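Local coordinates for ParA (Salmonella enterica subsp. enterica serovar Newport str. SL317, PDB 3EZF), which probably acts as a P-loop ATPase in P1-type partition, helping to segregate DNA and, in its ADP-bound state, regulating transcription through its DNA-binding region, at residues P156-S159 with S160-F163; I210-G213 with F214-S217. One frame throughout, in Å; residues are numbered along the deposited sequence.

Contact 1 of 2, residues P156-S159 with S160-F163; sequences PQAS and STMF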
loop_
_atom_site.group_PDB
_atom_site.type_symbol
_atom_site.label_atom_id
_atom_site.label_comp_id
_atom_site.label_asym_id
_atom_site.label_seq_id
_atom_site.Cartn_x
_atom_site.Cartn_y
_atom_site.Cartn_z
ATOM N N PRO A 156 -5.166 -4.398 -6.495
ATOM C CA PRO A 156 -6.375 -4.358 -5.657
ATOM C C PRO A 156 -6.668 -2.966 -5.068
ATOM O O PRO A 156 -7.824 -2.538 -5.013
ATOM C CB PRO A 156 -6.080 -5.397 -4.579
ATOM C CG PRO A 156 -5.214 -6.414 -5.332
ATOM C CD PRO A 156 -4.283 -5.524 -6.120
ATOM N N GLN A 157 -5.620 -2.256 -4.647
ATOM C CA GLN A 157 -5.774 -0.926 -4.054
ATOM C C GLN A 157 -6.280 0.140 -5.006
ATOM O O GLN A 157 -6.724 1.193 -4.569
ATOM C CB GLN A 157 -4.459 -0.457 -3.430
ATOM C CG GLN A 157 -4.212 -1.019 -2.040
ATOM C CD GLN A 157 -3.948 -2.511 -2.046
ATOM O OE1 GLN A 157 -4.737 -3.298 -2.573
ATOM N NE2 GLN A 157 -2.829 -2.912 -1.454
ATOM N N ALA A 158 -6.206 -0.124 -6.303
ATOM C CA ALA A 158 -6.687 0.825 -7.298
ATOM C C ALA A 158 -5.944 2.151 -7.245
ATOM O O ALA A 158 -6.497 3.200 -7.582
ATOM C CB ALA A 158 -8.186 1.054 -7.117
ATOM N N SER A 159 -4.688 2.097 -6.816
ATOM C CA SER A 159 -3.858 3.291 -6.736
ATOM C C SER A 159 -4.076 4.065 -8.029
ATOM O O SER A 159 -4.579 5.177 -8.006
ATOM C CB SER A 159 -2.381 2.903 -6.590
ATOM O OG SER A 159 -2.202 1.957 -5.541
ATOM N N SER A 160 -3.721 3.461 -9.158
ATOM C CA SER A 160 -3.897 4.110 -10.457
ATOM C C SER A 160 -5.337 4.557 -10.688
ATOM O O SER A 160 -5.589 5.698 -11.078
ATOM C CB SER A 160 -3.487 3.166 -11.588
ATOM O OG SER A 160 -2.081 3.029 -11.647
ATOM N N THR A 161 -6.275 3.647 -10.449
ATOM C CA THR A 161 -7.700 3.922 -10.629
ATOM C C THR A 161 -8.130 5.350 -10.252
ATOM O O THR A 161 -9.126 5.859 -10.775
ATOM C CB THR A 161 -8.549 2.905 -9.827
ATOM O OG1 THR A 161 -8.319 1.590 -10.345
ATOM C CG2 THR A 161 -10.031 3.232 -9.920
ATOM N N MET A 162 -7.375 5.996 -9.366
ATOM C CA MET A 162 -7.692 7.355 -8.927
ATOM C C MET A 162 -7.339 8.415 -9.963
ATOM O O MET A 162 -6.856 9.492 -9.605
ATOM C CB MET A 162 -6.945 7.682 -7.636
ATOM C CG MET A 162 -6.910 6.551 -6.638
ATOM S SD MET A 162 -5.814 6.955 -5.280
ATOM C CE MET A 162 -4.255 7.300 -6.149
ATOM N N PHE A 163 -7.571 8.117 -11.239
ATOM C CA PHE A 163 -7.279 9.074 -12.301
ATOM C C PHE A 163 -8.398 9.163 -13.327
ATOM O O PHE A 163 -8.331 9.955 -14.280
ATOM C CB PHE A 163 -5.964 8.722 -12.995
ATOM C CG PHE A 163 -4.753 9.051 -12.182
ATOM C CD1 PHE A 163 -4.328 8.205 -11.166
ATOM C CD2 PHE A 163 -4.058 10.233 -12.401
ATOM C CE1 PHE A 163 -3.227 8.529 -10.383
ATOM C CE2 PHE A 163 -2.956 10.565 -11.624
ATOM C CZ PHE A 163 -2.541 9.713 -10.611
#

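Contact 2 of 2, residues I210-G213 with F214-S217; sequences IDDG and FVAS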
loop_
_atom_site.group_PDB
_atom_site.type_symbol
_atom_site.label_atom_id
_atom_site.label_comp_id
_atom_site.label_asym_id
_atom_site.label_seq_id
_atom_site.Cartn_x
_atom_site.Cartn_y
_atom_site.Cartn_z
ATOM N N ILE A 210 -11.335 -2.586 -4.803
ATOM C CA ILE A 210 -10.855 -3.229 -3.589
ATOM C C ILE A 210 -11.511 -4.605 -3.565
ATOM O O ILE A 210 -11.126 -5.485 -2.789
ATOM C CB ILE A 210 -11.247 -2.439 -2.315
ATOM C CG1 ILE A 210 -10.724 -3.151 -1.067
ATOM C CG2 ILE A 210 -12.752 -2.301 -2.235
ATOM C CD1 ILE A 210 -9.205 -3.284 -1.033
ATOM N N ASP A 211 -12.511 -4.770 -4.429
ATOM C CA ASP A 211 -13.229 -6.030 -4.541
ATOM C C ASP A 211 -12.356 -7.102 -5.197
ATOM O O ASP A 211 -12.368 -8.282 -4.784
ATOM C CB ASP A 211 -14.492 -5.860 -5.380
ATOM C CG ASP A 211 -15.734 -5.765 -4.537
ATOM O OD1 ASP A 211 -15.724 -6.334 -3.422
ATOM O OD2 ASP A 211 -16.720 -5.136 -4.992
ATOM N N ASP A 212 -11.608 -6.679 -6.223
ATOM C CA ASP A 212 -10.729 -7.568 -6.991
ATOM C C ASP A 212 -9.818 -8.418 -6.118
ATOM O O ASP A 212 -9.438 -9.517 -6.510
ATOM C CB ASP A 212 -9.892 -6.757 -7.991
ATOM C CG ASP A 212 -10.751 -6.044 -9.035
ATOM O OD1 ASP A 212 -11.829 -6.582 -9.374
ATOM O OD2 ASP A 212 -10.346 -4.961 -9.523
ATOM N N GLY A 213 -9.465 -7.905 -4.942
ATOM C CA GLY A 213 -8.619 -8.655 -4.030
ATOM C C GLY A 213 -9.324 -9.955 -3.684
ATOM O O GLY A 213 -8.728 -11.032 -3.673
ATOM N N PHE A 214 -10.614 -9.852 -3.399
ATOM C CA PHE A 214 -11.414 -11.029 -3.097
ATOM C C PHE A 214 -11.473 -11.933 -4.320
ATOM O O PHE A 214 -11.330 -13.150 -4.216
ATOM C CB PHE A 214 -12.813 -10.595 -2.654
ATOM C CG PHE A 214 -12.811 -9.939 -1.307
ATOM C CD1 PHE A 214 -12.378 -8.624 -1.158
ATOM C CD2 PHE A 214 -13.088 -10.680 -0.166
ATOM C CE1 PHE A 214 -12.205 -8.068 0.112
ATOM C CE2 PHE A 214 -12.916 -10.127 1.098
ATOM C CZ PHE A 214 -12.474 -8.824 1.239
ATOM N N VAL A 215 -11.665 -11.321 -5.482
ATOM C CA VAL A 215 -11.720 -12.057 -6.732
ATOM C C VAL A 215 -10.487 -12.948 -6.847
ATOM O O VAL A 215 -10.599 -14.131 -7.194
ATOM C CB VAL A 215 -11.764 -11.087 -7.952
ATOM C CG1 VAL A 215 -11.859 -11.866 -9.257
ATOM C CG2 VAL A 215 -12.933 -10.140 -7.820
ATOM N N ALA A 216 -9.314 -12.385 -6.550
ATOM C CA ALA A 216 -8.068 -13.142 -6.643
ATOM C C ALA A 216 -8.071 -14.345 -5.701
ATOM O O ALA A 216 -7.815 -15.468 -6.118
ATOM C CB ALA A 216 -6.885 -12.239 -6.337
ATOM N N SER A 217 -8.380 -14.104 -4.434
ATOM C CA SER A 217 -8.415 -15.155 -3.426
ATOM C C SER A 217 -9.192 -16.390 -3.845
ATOM O O SER A 217 -9.171 -17.399 -3.142
ATOM C CB SER A 217 -9.029 -14.616 -2.136
ATOM O OG SER A 217 -8.348 -13.452 -1.702
#

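Contact 1 of 2, residues P156-S159 with S160-F163
Met162 turns its backbone N back toward Ser159, reaching Ser159 O at 3.2 Å with an N-H...O angle of 162°, an i+3 to i hydrogen bond that closes a turn around Ser160 and Thr161. Both atoms are less surely placed in the model, so the bond is somewhat doubtful. A second, weak hydrogen bond runs from the same Met162 N to Ala158 O, at 3.4 Å. The two carbonyl oxygens thus face one donor as the chain winds through about one helix-like turn, without forming a regular helix. Side chains meet at Ala158 and Thr161: the methyl CB of Ala158 lies beside Thr161 OG1 at 3.3 Å and farther from Thr161 CG2, at 4.0 Å. With OG1 beside the backbone N of Thr161 and anti to its carbonyl carbon (chi1 -63°), the hydroxyl is turned to the alanine and to its own hydrogen-bond partners, while CG2 stands anti to the backbone N. The Met162 side chain lies near Ser159 O, though its exact placement is doubtful. Pro156 and Gln157 close the DxDPQ motif of ParA-family ATPases, which begins at Asp153, and the turn comes just after it, in the loop after strand 149-153. Thr161 OG1 hydrogen-bonds Asp153 OD2 of that strand and Ala208 N, and Ser160 OG bonds Asp254 OD2 at the end of strand 250-254, tying the turn to two neighbouring strands of the central parallel sheet.

Contact 2 of 2, residues I210-G213 with F214-S217
A local contact along one short helix, 212-216, joins Ile210-Gly213 to Phe214-Ser217, in the connection that follows edge strand 203-206 of the central sheet. Its frame is a run of i+4 to i backbone hydrogen bonds: Val215 N to Asp211 O at 3.2 Å, Ala216 N to Asp212 O at 2.9 Å, and Ser217 N to Gly213 O at 3.2 Å with an N-H...O angle of 170°. Asp211 O is shared, since Phe214 N also gives it a weak bond at 2.7 Å, bent to 125°. The Ser217 hydroxyl folds back alongside, its OG 3.1 Å from Gly213 O. The Phe214 ring swings toward the start of the helix, because CG sits beside its backbone N and anti to its carbonyl carbon (chi1 -70°). There the ring's edge, not a face, meets two carbonyls in its plane: Phe214 CD1 lies 3.6 Å from Asp211 O and 3.8 Å from Ile210 O. Around the helix, Asp212 and Val215 run side by side, with Asp212 OD1 4.0 Å from Val215 CG2. That carboxylate has polar partners of its own: OD1 is hydrogen-bonded to Thr176 OG1 and OD2 to Ser209 N. Asp211 instead faces the other chain, its OD1 forming a salt bridge with Arg293 of the second subunit, where Phe214 also packs on Met297 of that subunit. Within the chain, Val215 touches Leu182 of helix 177-182, while Ala216 rests on Pro261 and Phe262 of helix 261-267.

How the contacts relate
Contacts 1 and 2 occur in that order along the chain, each in the connection after one of two adjacent parallel strands, 149-153 and 203-206. Their centres are 14 Å apart, yet they touch: Pro156 CB packs 4.2 Å from Gly213 CA, and Pro156 O lies 4.3 Å from Ile210 CD1. Both also reach the second subunit, whose His258 packs on Pro156 and Gln157 of contact 1 and on Ser217 of contact 2. Contact 1, on the DxDPQ loop, is probably the one nearer the nucleotide site expected of a P-loop ATPase; contact 2 adds the salt bridge from Asp211 to Arg293 of the second subunit to the subunit interface.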